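Local coordinates for molybdenum cofactor carrier protein (Chlamydomonas reinhardtii, PDB 2IZ6) that probably binds the molybdenum cofactor and carries it in the cell, at residues A[35-40]-A[162-167]; A[108-113]-A[166-171]; A[126-131]-A[145-150]. All coordinates share one frame; numbering follows the deposited sequence. Where two conformers were deposited one is given.

Interaction 1: residues A[35-40]-A[162-167]; sequences NELGKQ and AGAIAA
Around Leu37, Gln40 and Ile165, helical segments 35-40 and 162-167 run in roughly the same direction, their axes inclined by 36° and 10.2 Å apart at closest approach, with the backbones nearest at Gln40 and Ile165. Ile165 supplies most of the contact from the second segment. A chi1 of -66° turns its CG1 branch away from the carbonyl and sends CD1 across to the first helix, where it meets Gln40 CB at 3.6 Å and Leu37 CD1 at 3.9 Å. Leu37 and Ile165 meet at a slant, and Leu37 CD1 also reaches the methyl of Ala164, 4.2 Å from its CB. Both helices pack on the same face of the parallel sheet of a Rossmann-like fold: Leu37 lies on Val112 and Val114 of strand 110-114, Ala164 on Val135 of the next strand, and His44 and Trp46 add to the packing round Ile165. Gln40 offers only the root of its side chain to the isoleucine. Bent at its second torsion, the chain turns its amide back along its own helix, where NE2 donates to Glu36 OE2 at 2.8 Å, with an angle of 157° at the hydrogen. The acceptor lies close to the amide plane, whereas the donor reaches the anti side of the carboxylate, somewhat out of its plane. Glu36 OE1 forms a salt bridge with Lys39 NZ at 3.3 Å, its hydrogen bond weak.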
loop_
_atom_site.group_PDB
_atom_site.type_symbol
_atom_site.label_atom_id
_atom_site.label_comp_id
_atom_site.label_asym_id
_atom_site.label_seq_id
_atom_site.Cartn_x
_atom_site.Cartn_y
_atom_site.Cartn_z
ATOM N N ASN A 35 9.064 -8.350 -26.506
ATOM C CA ASN A 35 9.646 -7.240 -27.274
ATOM C C ASN A 35 8.707 -6.819 -28.436
ATOM O O ASN A 35 8.502 -5.627 -28.671
ATOM C CB ASN A 35 11.071 -7.649 -27.758
ATOM C CG ASN A 35 11.777 -6.520 -28.454
ATOM O OD1 ASN A 35 11.735 -6.424 -29.656
ATOM N ND2 ASN A 35 12.292 -5.548 -27.682
ATOM N N GLU A 36 8.200 -7.800 -29.182
ATOM C CA GLU A 36 7.294 -7.546 -30.302
ATOM C C GLU A 36 6.038 -6.930 -29.849
ATOM O O GLU A 36 5.534 -6.033 -30.501
ATOM C CB GLU A 36 6.980 -8.829 -31.043
ATOM C CG GLU A 36 6.195 -8.594 -32.344
ATOM C CD GLU A 36 6.920 -7.740 -33.454
ATOM O OE1 GLU A 36 8.176 -7.669 -33.515
ATOM O OE2 GLU A 36 6.198 -7.102 -34.285
ATOM N N LEU A 37 5.538 -7.441 -28.722
ATOM C CA LEU A 37 4.329 -6.868 -28.171
ATOM C C LEU A 37 4.550 -5.393 -27.863
ATOM O O LEU A 37 3.651 -4.575 -28.175
ATOM C CB LEU A 37 3.953 -7.645 -26.919
ATOM C CG LEU A 37 2.670 -7.176 -26.252
ATOM C CD1 LEU A 37 1.459 -7.591 -27.016
ATOM C CD2 LEU A 37 2.626 -7.649 -24.784
ATOM N N GLY A 38 5.616 -5.044 -27.158
ATOM C CA GLY A 38 6.006 -3.652 -26.857
ATOM C C GLY A 38 6.035 -2.767 -28.091
ATOM O O GLY A 38 5.441 -1.659 -28.148
ATOM N N LYS A 39 6.614 -3.286 -29.149
ATOM C CA LYS A 39 6.671 -2.593 -30.494
ATOM C C LYS A 39 5.300 -2.273 -30.965
ATOM O O LYS A 39 5.053 -1.153 -31.325
ATOM C CB LYS A 39 7.479 -3.459 -31.509
ATOM C CG LYS A 39 8.887 -3.511 -31.277
ATOM C CD LYS A 39 9.532 -4.065 -32.571
ATOM C CE LYS A 39 10.654 -5.017 -32.319
ATOM N NZ LYS A 39 10.919 -5.798 -33.624
ATOM N N GLN A 40 4.384 -3.227 -30.889
ATOM C CA GLN A 40 3.071 -3.084 -31.486
ATOM C C GLN A 40 2.268 -2.185 -30.664
ATOM O O GLN A 40 1.467 -1.403 -31.183
ATOM C CB GLN A 40 2.462 -4.468 -31.708
ATOM C CG GLN A 40 3.250 -5.264 -32.731
ATOM C CD GLN A 40 3.384 -4.605 -34.111
ATOM O OE1 GLN A 40 2.490 -3.837 -34.561
ATOM N NE2 GLN A 40 4.460 -4.963 -34.829
ATOM N N ALA A 162 0.268 -10.985 -32.632
ATOM C CA ALA A 162 -0.863 -10.449 -33.404
ATOM C C ALA A 162 -2.251 -10.624 -32.766
ATOM O O ALA A 162 -3.042 -9.691 -32.765
ATOM C CB ALA A 162 -0.889 -11.070 -34.827
ATOM N N GLY A 163 -2.532 -11.808 -32.237
ATOM C CA GLY A 163 -3.796 -12.079 -31.601
ATOM C C GLY A 163 -4.012 -11.244 -30.368
ATOM O O GLY A 163 -5.140 -10.746 -30.128
ATOM N N ALA A 164 -2.968 -11.089 -29.592
ATOM C CA ALA A 164 -2.996 -10.230 -28.402
ATOM C C ALA A 164 -3.318 -8.794 -28.731
ATOM O O ALA A 164 -4.180 -8.164 -28.122
ATOM C CB ALA A 164 -1.643 -10.380 -27.605
ATOM N N ILE A 165 -2.650 -8.236 -29.753
ATOM C CA ILE A 165 -2.877 -6.888 -30.199
ATOM C C ILE A 165 -4.307 -6.706 -30.723
ATOM O O ILE A 165 -4.977 -5.748 -30.445
ATOM C CB ILE A 165 -1.791 -6.464 -31.228
ATOM C CG1 ILE A 165 -0.410 -6.397 -30.557
ATOM C CG2 ILE A 165 -2.181 -5.151 -31.968
ATOM C CD1 ILE A 165 -0.254 -5.215 -29.540
ATOM N N ALA A 166 -4.779 -7.673 -31.507
ATOM C CA ALA A 166 -6.146 -7.625 -31.993
ATOM C C ALA A 166 -7.123 -7.634 -30.869
ATOM O O ALA A 166 -8.119 -6.909 -30.940
ATOM C CB ALA A 166 -6.396 -8.823 -32.947
ATOM N N ALA A 167 -6.879 -8.434 -29.819
ATOM C CA ALA A 167 -7.778 -8.469 -28.630
ATOM C C ALA A 167 -7.810 -7.105 -27.929
ATOM O O ALA A 167 -8.881 -6.566 -27.621
ATOM C CB ALA A 167 -7.377 -9.565 -27.682
#

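Interaction 2: residues A[108-113]-A[166-171]; sequences SNVLVA and AAVKQL
Val110 and Val112, two residues apart on one strand, turn their side chains to the same helix, where Val168 and Leu171 receive them. Strand 110-113 and helical segment 166-171 are nearly antiparallel (169°), with axes 9.7 Å apart, as expected where a helix lies on the sheet of a Rossmann-like fold. Val168 stands between the two strand valines, and its CG2 does the touching: Val112 CG2 is 3.9 Å from it and Val110 CG1 4.1 Å. The first torsion of Val168 (176°) places CG2 anti to the carbonyl carbon, and this single methyl serves both neighbours. The approaches differ, since Val112 meets Val168 at about a right angle and Val110 meets it obliquely. One helical turn on, Leu171 lies across Val110, again nearly at right angles, and uses two of its carbons. Leu171 CD1 comes within 4.0 Å of Val110 CG1, while Leu171 CB sits 4.1 Å from Val110 CG2. Val110 thus presents both methyls to the leucine and one of them also to Val168. Replacing Val110 by alanine removes both methyls and is likely to leave a gap beneath Leu171 CD1 and Val168 CG2, with the leucine side chain freer to turn. On the strand, Val110 and Val112 bond through the backbone to Gly17, and Leu111, pointing the other way, lies against helix 118-129. Ile16 and Val135, from the two flanking strands, extend the apolar surface under the helix. No hydrogen bond or salt bridge joins the two segments, and every touching atom is aliphatic carbon, so the helix is held here by shape fit and exclusion of water.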
loop_
_atom_site.group_PDB
_atom_site.type_symbol
_atom_site.label_atom_id
_atom_site.label_comp_id
_atom_site.label_asym_id
_atom_site.label_seq_id
_atom_site.Cartn_x
_atom_site.Cartn_y
_atom_site.Cartn_z
ATOM N N SER A 108 -4.300 0.648 -16.136
ATOM C CA SER A 108 -4.345 0.177 -17.533
ATOM C C SER A 108 -5.749 -0.076 -18.034
ATOM O O SER A 108 -6.637 -0.499 -17.305
ATOM C CB SER A 108 -3.536 -1.082 -17.685
ATOM O OG SER A 108 -4.178 -2.112 -16.979
ATOM N N ASN A 109 -5.979 0.150 -19.337
ATOM C CA ASN A 109 -7.253 -0.190 -19.967
ATOM C C ASN A 109 -7.435 -1.704 -20.182
ATOM O O ASN A 109 -8.477 -2.303 -20.063
ATOM C CB ASN A 109 -7.347 0.485 -21.331
ATOM C CG ASN A 109 -7.464 1.957 -21.242
ATOM O OD1 ASN A 109 -8.568 2.474 -21.078
ATOM N ND2 ASN A 109 -6.365 2.648 -21.272
ATOM N N VAL A 110 -6.310 -2.329 -20.477
ATOM C CA VAL A 110 -6.179 -3.784 -20.661
ATOM C C VAL A 110 -4.875 -4.198 -20.145
ATOM O O VAL A 110 -3.883 -3.515 -20.309
ATOM C CB VAL A 110 -6.214 -4.189 -22.169
ATOM C CG1 VAL A 110 -6.302 -5.746 -22.324
ATOM C CG2 VAL A 110 -7.369 -3.568 -22.826
ATOM N N LEU A 111 -4.838 -5.359 -19.474
ATOM C CA LEU A 111 -3.585 -5.964 -18.957
ATOM C C LEU A 111 -3.216 -7.196 -19.792
ATOM O O LEU A 111 -4.071 -8.050 -20.049
ATOM C CB LEU A 111 -3.761 -6.351 -17.457
ATOM C CG LEU A 111 -2.586 -6.987 -16.712
ATOM C CD1 LEU A 111 -1.429 -5.992 -16.674
ATOM C CD2 LEU A 111 -2.940 -7.417 -15.318
ATOM N N VAL A 112 -1.976 -7.277 -20.283
ATOM C CA VAL A 112 -1.515 -8.423 -21.008
ATOM C C VAL A 112 -0.438 -9.109 -20.201
ATOM O O VAL A 112 0.548 -8.489 -19.771
ATOM C CB VAL A 112 -0.882 -7.998 -22.367
ATOM C CG1 VAL A 112 -0.499 -9.173 -23.177
ATOM C CG2 VAL A 112 -1.847 -7.193 -23.220
ATOM N N ALA A 113 -0.653 -10.403 -19.933
ATOM C CA ALA A 113 0.325 -11.260 -19.289
ATOM C C ALA A 113 1.055 -12.030 -20.402
ATOM O O ALA A 113 0.416 -12.676 -21.246
ATOM C CB ALA A 113 -0.354 -12.230 -18.353
ATOM N N ALA A 166 -4.779 -7.673 -31.507
ATOM C CA ALA A 166 -6.146 -7.625 -31.993
ATOM C C ALA A 166 -7.123 -7.634 -30.869
ATOM O O ALA A 166 -8.119 -6.909 -30.940
ATOM C CB ALA A 166 -6.396 -8.823 -32.947
ATOM N N ALA A 167 -6.879 -8.434 -29.819
ATOM C CA ALA A 167 -7.778 -8.469 -28.630
ATOM C C ALA A 167 -7.810 -7.105 -27.929
ATOM O O ALA A 167 -8.881 -6.566 -27.621
ATOM C CB ALA A 167 -7.377 -9.565 -27.682
ATOM N N VAL A 168 -6.630 -6.533 -27.720
ATOM C CA VAL A 168 -6.521 -5.237 -27.115
ATOM C C VAL A 168 -7.294 -4.187 -27.969
ATOM O O VAL A 168 -8.022 -3.383 -27.463
ATOM C CB VAL A 168 -5.072 -4.803 -26.907
ATOM C CG1 VAL A 168 -4.995 -3.353 -26.345
ATOM C CG2 VAL A 168 -4.330 -5.761 -25.935
ATOM N N LYS A 169 -7.030 -4.173 -29.257
ATOM C CA LYS A 169 -7.626 -3.182 -30.127
ATOM C C LYS A 169 -9.148 -3.270 -30.062
ATOM O O LYS A 169 -9.832 -2.244 -29.987
ATOM C CB LYS A 169 -7.104 -3.392 -31.577
ATOM C CG LYS A 169 -7.358 -2.315 -32.551
ATOM C CD LYS A 169 -6.576 -2.585 -33.903
ATOM C CE LYS A 169 -7.037 -1.699 -35.017
ATOM N NZ LYS A 169 -6.231 -2.096 -36.265
ATOM N N GLN A 170 -9.711 -4.475 -30.041
ATOM C CA GLN A 170 -11.178 -4.673 -30.025
ATOM C C GLN A 170 -11.773 -4.175 -28.699
ATOM O O GLN A 170 -12.817 -3.517 -28.642
ATOM C CB GLN A 170 -11.460 -6.177 -30.185
ATOM C CG GLN A 170 -12.906 -6.623 -30.207
ATOM C CD GLN A 170 -13.023 -8.167 -30.404
ATOM O OE1 GLN A 170 -11.989 -8.883 -30.458
ATOM N NE2 GLN A 170 -14.252 -8.667 -30.556
ATOM N N LEU A 171 -11.112 -4.515 -27.614
ATOM C CA LEU A 171 -11.449 -4.042 -26.283
ATOM C C LEU A 171 -11.460 -2.524 -26.244
ATOM O O LEU A 171 -12.463 -1.879 -25.808
ATOM C CB LEU A 171 -10.523 -4.659 -25.240
ATOM C CG LEU A 171 -10.742 -6.160 -25.050
ATOM C CD1 LEU A 171 -9.565 -6.767 -24.372
ATOM C CD2 LEU A 171 -12.020 -6.496 -24.266
#

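Interaction 3: residues A[126-131]-A[145-150]; sequences LALKAK and KFFTSL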
loop_
_atom_site.group_PDB
_atom_site.type_symbol
_atom_site.label_atom_id
_atom_site.label_comp_id
_atom_site.label_asym_id
_atom_site.label_seq_id
_atom_site.Cartn_x
_atom_site.Cartn_y
_atom_site.Cartn_z
ATOM N N LEU A 126 -6.057 -9.831 -9.550
ATOM C CA LEU A 126 -6.531 -8.515 -9.072
ATOM C C LEU A 126 -7.180 -7.687 -10.205
ATOM O O LEU A 126 -8.086 -6.859 -9.929
ATOM C CB LEU A 126 -5.449 -7.775 -8.326
ATOM C CG LEU A 126 -5.065 -8.451 -7.019
ATOM C CD1 LEU A 126 -3.879 -7.806 -6.265
ATOM C CD2 LEU A 126 -6.249 -8.517 -6.061
ATOM N N ALA A 127 -6.711 -7.767 -11.416
ATOM C CA ALA A 127 -7.319 -7.141 -12.584
ATOM C C ALA A 127 -8.707 -7.681 -12.748
ATOM O O ALA A 127 -9.635 -6.934 -12.949
ATOM C CB ALA A 127 -6.508 -7.374 -13.838
ATOM N N LEU A 128 -8.893 -8.994 -12.650
ATOM C CA LEU A 128 -10.236 -9.568 -12.750
ATOM C C LEU A 128 -11.100 -9.169 -11.627
ATOM O O LEU A 128 -12.286 -8.919 -11.858
ATOM C CB LEU A 128 -10.229 -11.082 -12.884
ATOM C CG LEU A 128 -9.418 -11.599 -14.090
ATOM C CD1 LEU A 128 -9.290 -13.110 -14.049
ATOM C CD2 LEU A 128 -10.093 -11.201 -15.431
ATOM N N LYS A 129 -10.546 -9.072 -10.406
ATOM C CA LYS A 129 -11.352 -8.561 -9.291
ATOM C C LYS A 129 -11.895 -7.151 -9.563
ATOM O O LYS A 129 -13.042 -6.824 -9.223
ATOM C CB LYS A 129 -10.533 -8.626 -8.006
ATOM C CG LYS A 129 -11.235 -8.147 -6.761
ATOM C CD LYS A 129 -10.369 -8.440 -5.480
ATOM C CE LYS A 129 -10.787 -7.623 -4.224
ATOM N NZ LYS A 129 -12.243 -7.527 -3.969
ATOM N N ALA A 130 -11.071 -6.337 -10.234
ATOM C CA ALA A 130 -11.454 -4.972 -10.619
ATOM C C ALA A 130 -12.341 -4.932 -11.867
ATOM O O ALA A 130 -12.666 -3.814 -12.336
ATOM C CB ALA A 130 -10.217 -4.164 -10.873
ATOM N N LYS A 131 -12.661 -6.092 -12.443
ATOM C CA LYS A 131 -13.446 -6.214 -13.677
ATOM C C LYS A 131 -12.774 -5.544 -14.879
ATOM O O LYS A 131 -13.393 -4.943 -15.747
ATOM C CB LYS A 131 -14.896 -5.730 -13.471
ATOM C CG LYS A 131 -15.556 -6.270 -12.222
ATOM C CD LYS A 131 -15.774 -7.723 -12.246
ATOM C CE LYS A 131 -16.420 -8.158 -10.894
ATOM N NZ LYS A 131 -16.770 -9.627 -10.885
ATOM N N LYS A 145 -7.047 -22.095 -18.419
ATOM C CA LYS A 145 -8.285 -22.711 -17.940
ATOM C C LYS A 145 -8.712 -22.125 -16.586
ATOM O O LYS A 145 -9.875 -21.787 -16.375
ATOM C CB LYS A 145 -8.096 -24.250 -17.818
ATOM C CG LYS A 145 -8.037 -24.917 -19.187
ATOM C CD LYS A 145 -7.928 -26.455 -19.121
ATOM C CE LYS A 145 -7.007 -27.035 -20.278
ATOM N NZ LYS A 145 -7.639 -27.803 -21.445
ATOM N N PHE A 146 -7.749 -21.919 -15.692
ATOM C CA PHE A 146 -8.033 -21.369 -14.366
ATOM C C PHE A 146 -8.599 -19.933 -14.426
ATOM O O PHE A 146 -9.686 -19.651 -13.915
ATOM C CB PHE A 146 -6.812 -21.444 -13.475
ATOM C CG PHE A 146 -7.017 -20.718 -12.149
ATOM C CD1 PHE A 146 -7.927 -21.177 -11.223
ATOM C CD2 PHE A 146 -6.336 -19.532 -11.879
ATOM C CE1 PHE A 146 -8.122 -20.463 -9.985
ATOM C CE2 PHE A 146 -6.490 -18.866 -10.672
ATOM C CZ PHE A 146 -7.381 -19.300 -9.763
ATOM N N PHE A 147 -7.948 -19.053 -15.203
ATOM C CA PHE A 147 -8.379 -17.662 -15.245
ATOM C C PHE A 147 -9.671 -17.587 -15.976
ATOM O O PHE A 147 -10.572 -16.828 -15.632
ATOM C CB PHE A 147 -7.253 -16.720 -15.827
ATOM C CG PHE A 147 -6.129 -16.521 -14.866
ATOM C CD1 PHE A 147 -4.905 -17.008 -15.094
ATOM C CD2 PHE A 147 -6.372 -15.903 -13.648
ATOM C CE1 PHE A 147 -3.880 -16.887 -14.119
ATOM C CE2 PHE A 147 -5.336 -15.759 -12.693
ATOM C CZ PHE A 147 -4.156 -16.263 -12.930
ATOM N N THR A 148 -9.825 -18.402 -17.026
ATOM C CA THR A 148 -11.153 -18.439 -17.679
ATOM C C THR A 148 -12.279 -18.905 -16.738
ATOM O O THR A 148 -13.391 -18.398 -16.823
ATOM C CB THR A 148 -11.148 -19.316 -18.960
ATOM O OG1 THR A 148 -10.169 -18.812 -19.863
ATOM C CG2 THR A 148 -12.559 -19.365 -19.615
ATOM N N SER A 149 -12.010 -19.831 -15.852
ATOM C CA SER A 149 -13.022 -20.185 -14.824
ATOM C C SER A 149 -13.333 -19.043 -13.862
ATOM O O SER A 149 -14.457 -19.009 -13.347
ATOM C CB SER A 149 -12.610 -21.414 -13.982
ATOM O OG SER A 149 -11.503 -21.197 -13.066
ATOM N N LEU A 150 -12.355 -18.169 -13.565
ATOM C CA LEU A 150 -12.613 -17.002 -12.688
ATOM C C LEU A 150 -13.553 -16.010 -13.298
ATOM O O LEU A 150 -14.410 -15.450 -12.607
ATOM C CB LEU A 150 -11.345 -16.245 -12.252
ATOM C CG LEU A 150 -10.371 -16.974 -11.344
ATOM C CD1 LEU A 150 -9.262 -16.067 -10.959
ATOM C CD2 LEU A 150 -11.046 -17.549 -10.080
#
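Two successive helices of the Rossmann-like fold, 118-129 and 141-150, meet here through Leu128, Phe147 and Leu150 beside the strand that links them in sequence, 134-137. Leu128 makes the contact with one methyl. Its CD1 lies 4.1 Å from Phe147 CD2, approaching the ring obliquely, and 4.2 Å from Leu150 CB; the leucine side chain as a whole crosses both at about a right angle. A chi1 of -57° sets the leucine CG beside the backbone N, and the extended chi2 (172°) carries CD1 into the angle between ring and Leu150. The Phe147 ring is covered on one face by Phe146, whose CD2 stands 3.9 Å above its plane over the centre. Leu150 CG in turn rests over the rim of one face of Phe146. Phe146 O accepts two bonds, from Leu150 N and from Ser149 OG. Helix 118-129 ends at Lys129, and Lys131, with positive phi, closes it in a Schellman motif. Phe146 continues the aromatic cluster into the second subunit, where it meets the Phe146 ring of that chain with the planes about 15° apart and Phe147 of that chain edge-to-face. Within the chain, Val134 and Val155, from the neighbouring strands 134-137 and 155-158, underlie Leu128, while Phe147 packs on Leu136 and Val155 and reaches Ala121 and Val124 of helix 118-129.

In the fold
Interactions 1 and 2 form one continuous layer on one face of the sheet. Their segments overlap at Ala166 and Ala167 of helix 161-173, their centres are 9 Å apart, and Leu37 CD2 packs 3.8 Å from Val112 CG1. Strand 110-114 passes the packing through to the other face, where Leu111 CD2 lies 3.9 Å from Ala127 CB and so joins interaction 2 to interaction 3, with centres 14 Å apart. Interactions 1 and 3 do not touch, their nearest atoms being about 12 Å apart. Interaction 3 is nested in sequence within the loops closed by both others, and it alone of the three touches the second subunit.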